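SsDNA binding RNA Polymerase cofactor (Pseudomonas phage LUZ7, PDB 6QLC) binds single-stranded DNA and serves as a cofactor of RNA polymerase, probably regulating transcription of the phage genome. Local coordinates at residues Y28-F33 / D40-S45. Residues are numbered along the deposited sequence; the frame is centred on the assembly and turned at random. Where two conformers were deposited one is given.
Sequences YLNFHF and DVRLVS
Phe31 and Phe33 pair with Val41, Leu43 and Val44 through four backbone hydrogen bonds. Phe33 and Val41 exchange two, N to O in each direction. Phe31 N gives a nearly straight bond to Val44 O (2.9 Å), whereas Phe31 O accepts from Leu43 N at a more bent 134°. One residue of 28-33 thus faces two of 40-45: this is a classic beta bulge in the antiparallel hairpin of strands 27-34 and 40-48, and Leu43, its backbone helix-like as the first position of such a bulge requires, supplies the extra residue.

Phe31, Phe33 and Val44 share one face. Val44 CG2 reaches CD1 of the Phe31 ring at 3.4 Å, a compact branched side chain against a broad one, and from the bulge Leu43 CD1 meets Phe33 CB at 3.8 Å. The Phe31 ring also meets Phe31 of the second subunit, whose strand continues the sheet beside 28-33.

Polar and flat groups occupy the other face. In the modelled conformer of Arg42, CG is anti to the backbone N (chi1 177°) and lies over the His32 ring in a CH-pi contact, 4.3 Å from the centroid. Farther out, its planar tip stacks tentatively on the Asn30 amide, planes 17° apart; Asn30 OD1 and Arg42 NE are too poorly angled for a hydrogen bond. At the turn end, the Asp40 carboxylate lies beside His32, with OD1 3.7 Å from CD2.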
# COMPACT_ATOMS: atom_id res chain seq x y z
N TYR A 28 -11.31 0.07 -5.14
CA TYR A 28 -9.94 -0.31 -4.86
C TYR A 28 -9.17 0.89 -4.34
O TYR A 28 -9.40 2.03 -4.76
CB TYR A 28 -9.23 -0.88 -6.13
CG TYR A 28 -9.64 -2.30 -6.45
CD1 TYR A 28 -10.97 -2.61 -6.74
CD2 TYR A 28 -8.72 -3.35 -6.42
CE1 TYR A 28 -11.37 -3.91 -7.01
CE2 TYR A 28 -9.12 -4.67 -6.69
CZ TYR A 28 -10.45 -4.93 -6.98
OH TYR A 28 -10.89 -6.22 -7.26
N LEU A 29 -8.24 0.64 -3.43
CA LEU A 29 -7.29 1.65 -2.99
C LEU A 29 -5.95 1.34 -3.61
O LEU A 29 -5.33 0.33 -3.27
CB LEU A 29 -7.17 1.67 -1.47
CG LEU A 29 -6.43 2.92 -1.01
CD1 LEU A 29 -7.40 4.05 -0.94
CD2 LEU A 29 -5.78 2.70 0.32
N ASN A 30 -5.48 2.23 -4.48
CA ASN A 30 -4.26 2.01 -5.25
C ASN A 30 -3.13 2.89 -4.75
O ASN A 30 -3.30 4.09 -4.55
CB ASN A 30 -4.53 2.29 -6.72
CG ASN A 30 -5.55 1.34 -7.28
OD1 ASN A 30 -5.28 0.14 -7.37
ND2 ASN A 30 -6.73 1.84 -7.61
N PHE A 31 -1.97 2.27 -4.59
CA PHE A 31 -0.78 2.97 -4.14
C PHE A 31 0.15 3.13 -5.34
O PHE A 31 0.70 2.14 -5.83
CB PHE A 31 -0.10 2.18 -3.02
CG PHE A 31 -0.95 2.04 -1.79
CD1 PHE A 31 -2.06 1.21 -1.78
CD2 PHE A 31 -0.64 2.76 -0.65
CE1 PHE A 31 -2.85 1.09 -0.65
CE2 PHE A 31 -1.41 2.64 0.48
CZ PHE A 31 -2.53 1.80 0.48
N HIS A 32 0.32 4.36 -5.81
CA HIS A 32 1.21 4.63 -6.94
C HIS A 32 2.51 5.24 -6.47
O HIS A 32 2.56 5.94 -5.45
CB HIS A 32 0.55 5.57 -7.95
CG HIS A 32 -0.51 4.91 -8.76
ND1 HIS A 32 -1.82 4.80 -8.33
CD2 HIS A 32 -0.45 4.28 -9.96
CE1 HIS A 32 -2.52 4.15 -9.24
NE2 HIS A 32 -1.72 3.83 -10.24
N PHE A 33 3.57 4.99 -7.24
CA PHE A 33 4.86 5.59 -6.97
C PHE A 33 5.48 6.17 -8.24
O PHE A 33 5.36 5.56 -9.31
CB PHE A 33 5.81 4.56 -6.36
CG PHE A 33 6.96 5.18 -5.67
CD1 PHE A 33 6.84 5.64 -4.35
CD2 PHE A 33 8.18 5.35 -6.33
CE1 PHE A 33 7.92 6.24 -3.70
CE2 PHE A 33 9.26 5.94 -5.71
CZ PHE A 33 9.14 6.39 -4.39
N ASP A 40 4.27 7.19 -13.41
CA ASP A 40 4.22 6.47 -12.14
C ASP A 40 3.94 5.00 -12.42
O ASP A 40 3.74 4.59 -13.57
CB ASP A 40 3.21 7.12 -11.18
CG ASP A 40 1.75 6.96 -11.60
OD1 ASP A 40 1.43 6.15 -12.50
OD2 ASP A 40 0.90 7.64 -10.98
N VAL A 41 3.95 4.19 -11.36
CA VAL A 41 3.61 2.78 -11.43
C VAL A 41 2.76 2.41 -10.21
O VAL A 41 3.02 2.89 -9.10
CB VAL A 41 4.88 1.90 -11.54
CG1 VAL A 41 5.72 1.99 -10.28
CG2 VAL A 41 4.53 0.46 -11.87
N ARG A 42 1.76 1.56 -10.42
CA ARG A 42 0.87 1.13 -9.34
C ARG A 42 1.56 0.01 -8.57
O ARG A 42 1.62 -1.13 -9.03
CB ARG A 42 -0.47 0.68 -9.91
CG ARG A 42 -1.45 0.14 -8.88
CD ARG A 42 -2.75 -0.30 -9.54
NE ARG A 42 -3.53 0.84 -10.00
CZ ARG A 42 -4.58 0.75 -10.81
NH1 ARG A 42 -4.98 -0.43 -11.25
NH2 ARG A 42 -5.23 1.85 -11.17
N LEU A 43 2.09 0.33 -7.38
CA LEU A 43 2.82 -0.66 -6.60
C LEU A 43 1.90 -1.79 -6.14
O LEU A 43 2.18 -2.97 -6.37
CB LEU A 43 3.50 -0.00 -5.41
CG LEU A 43 4.89 0.51 -5.72
CD1 LEU A 43 5.50 1.26 -4.54
CD2 LEU A 43 5.75 -0.66 -6.14
N VAL A 44 0.80 -1.44 -5.47
CA VAL A 44 -0.10 -2.40 -4.84
C VAL A 44 -1.51 -1.85 -4.94
O VAL A 44 -1.73 -0.64 -4.97
CB VAL A 44 0.24 -2.67 -3.35
CG1 VAL A 44 1.67 -3.01 -3.19
CG2 VAL A 44 -0.07 -1.47 -2.50
N SER A 45 -2.48 -2.77 -4.97
CA SER A 45 -3.89 -2.42 -4.98
C SER A 45 -4.58 -3.10 -3.81
O SER A 45 -4.29 -4.26 -3.50
CB SER A 45 -4.54 -2.83 -6.30
OG SER A 45 -5.59 -1.96 -6.62